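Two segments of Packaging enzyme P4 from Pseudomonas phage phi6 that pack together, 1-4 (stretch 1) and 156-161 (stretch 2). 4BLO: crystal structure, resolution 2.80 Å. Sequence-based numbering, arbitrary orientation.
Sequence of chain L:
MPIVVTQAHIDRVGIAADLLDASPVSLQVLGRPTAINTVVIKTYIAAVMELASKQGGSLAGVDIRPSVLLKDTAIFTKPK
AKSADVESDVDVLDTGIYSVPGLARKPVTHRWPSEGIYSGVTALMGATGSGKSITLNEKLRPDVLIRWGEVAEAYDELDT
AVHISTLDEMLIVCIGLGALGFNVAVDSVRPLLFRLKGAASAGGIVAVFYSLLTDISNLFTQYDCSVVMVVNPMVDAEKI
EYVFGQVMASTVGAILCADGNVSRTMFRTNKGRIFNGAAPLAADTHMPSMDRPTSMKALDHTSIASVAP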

# COMPACT_ATOMS: atom_id res chain seq x y z
N MET L 1 33.63 -5.01 -34.16
CA MET L 1 33.82 -4.25 -32.93
C MET L 1 33.74 -2.70 -33.12
O MET L 1 33.16 -2.08 -32.24
CB MET L 1 35.13 -4.61 -32.23
CG MET L 1 34.95 -5.49 -31.02
SD MET L 1 36.52 -5.73 -30.17
CE MET L 1 36.08 -7.03 -29.01
N PRO L 2 34.27 -2.02 -34.19
CA PRO L 2 34.16 -0.55 -34.21
C PRO L 2 32.80 -0.02 -34.68
O PRO L 2 31.98 -0.77 -35.19
CB PRO L 2 35.29 -0.13 -35.16
CG PRO L 2 35.47 -1.27 -36.06
CD PRO L 2 35.03 -2.52 -35.35
N ILE L 3 32.56 1.30 -34.45
CA ILE L 3 31.33 1.99 -34.86
C ILE L 3 31.71 2.94 -36.01
O ILE L 3 32.33 3.99 -35.77
CB ILE L 3 30.63 2.71 -33.67
CG1 ILE L 3 30.26 1.70 -32.55
CG2 ILE L 3 29.40 3.50 -34.13
CD1 ILE L 3 29.85 2.31 -31.20
N VAL L 4 31.39 2.55 -37.26
CA VAL L 4 31.77 3.30 -38.46
C VAL L 4 30.64 4.23 -38.93
O VAL L 4 29.47 3.84 -39.01
CB VAL L 4 32.31 2.36 -39.59
CG1 VAL L 4 31.29 1.31 -40.03
CG2 VAL L 4 32.85 3.15 -40.78
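Stretch 2 (156-161) DELDTA

Stretch 2 presents a type I beta turn to the chain's N-terminal segment, 156 residues away in sequence at the closest touching pair. The turn spans Leu158 to Ala161 and is closed by a backbone hydrogen bond from Ala161 N to Leu158 O at 3.3 Å; its two central residues, Asp159 and Thr160, lie against stretch 1. The contacts advance in the same sense along both chains, Met1 reaching Glu157 through Thr160 and Ile3 reaching Asp159 and Thr160, before the turn carries Ala161 away. The CA atoms of Met1 and Asp159, 4.8 Å apart, are the closest CA pair across the stretches. The contact is small, 328 Å² summed over both sides, and is made by packing, with no hydrogen bond between the stretches.

Met1 covers the most surface. With chi2 and chi3 both t, its side chain is extended and runs alongside the start of the turn, so that CE rests 3.8 Å from CA of Leu158 and 3.9 Å from the carbonyl O of Glu157. The same methyl lies 4.0 Å from CD1 of Leu158, an apolar contact between side chains.

Asp159, whose CA-to-CB bond points toward stretch 1, packs through its methylene: CB is 2.9 Å from Met1 O, a tight approach, and 3.9 Å from Met1 CB. Despite the opposite charges expected at the two groups, its carboxylate does not pair with the chain terminus, since OD2 stays 6.2 Å from Met1 N. Pro2, its CA-to-CB bond directed away, adds little; its N lies 4.1 Å from CB of Asp159.

Thr160 is buried and closes around the same carbonyl. Its backbone N is 2.9 Å from Met1 O, yet the angle is too poor for a hydrogen bond, so proximity alone does not make this a polar link. Its methyl CG2 lies 3.0 Å from Met1 O and 4.0 Å from Pro2 O, while OG1 is 4.4 Å from Met1 O; with chi1 at p, the methyl is thus nearer that oxygen than the hydroxyl is.

Ile3 completes the contact beyond Thr160. Its CA-to-CB bond points sideways, but the m, t rotamer brings the end of the side chain nearer the turn: CD1 sits 3.6 Å from Thr160 O and 3.8 Å from Asp159 O, and CG1 lies 4.3 Å from CG2 of Thr160. Val4 has already left the contact, as have Asp156 and Ala161.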

# COMPACT_ATOMS: atom_id res chain seq x y z
N ASP L 156 31.15 -6.24 -22.65
CA ASP L 156 31.64 -4.95 -22.15
C ASP L 156 33.00 -4.57 -22.76
O ASP L 156 33.32 -3.38 -22.82
CB ASP L 156 31.71 -4.97 -20.63
CG ASP L 156 30.35 -5.15 -19.99
OD1 ASP L 156 29.60 -4.14 -19.90
OD2 ASP L 156 30.02 -6.30 -19.61
N GLU L 157 33.78 -5.57 -23.23
CA GLU L 157 35.10 -5.36 -23.83
C GLU L 157 35.03 -4.98 -25.32
O GLU L 157 36.05 -4.60 -25.90
CB GLU L 157 35.98 -6.60 -23.65
CG GLU L 157 36.61 -6.68 -22.27
CD GLU L 157 37.31 -7.99 -21.98
OE1 GLU L 157 38.26 -8.33 -22.73
OE2 GLU L 157 36.93 -8.67 -21.00
N LEU L 158 33.82 -5.06 -25.91
CA LEU L 158 33.52 -4.73 -27.31
C LEU L 158 33.60 -3.22 -27.54
O LEU L 158 33.21 -2.44 -26.67
CB LEU L 158 32.10 -5.22 -27.64
CG LEU L 158 31.90 -6.59 -28.31
CD1 LEU L 158 32.44 -7.72 -27.48
CD2 LEU L 158 30.42 -6.85 -28.51
N ASP L 159 34.11 -2.81 -28.73
CA ASP L 159 34.23 -1.39 -29.14
C ASP L 159 32.88 -0.80 -29.55
O ASP L 159 32.81 0.40 -29.84
CB ASP L 159 35.22 -1.23 -30.31
CG ASP L 159 36.69 -1.41 -29.99
OD1 ASP L 159 37.03 -1.53 -28.78
OD2 ASP L 159 37.50 -1.37 -30.95
N THR L 160 31.84 -1.66 -29.65
CA THR L 160 30.47 -1.25 -29.99
C THR L 160 29.74 -0.86 -28.70
O THR L 160 28.74 -0.15 -28.77
CB THR L 160 29.71 -2.37 -30.75
OG1 THR L 160 29.75 -3.59 -30.00
CG2 THR L 160 30.23 -2.61 -32.15
N ALA L 161 30.24 -1.34 -27.54
CA ALA L 161 29.66 -1.12 -26.21
C ALA L 161 29.81 0.33 -25.73
O ALA L 161 30.91 0.89 -25.73
CB ALA L 161 30.27 -2.08 -25.19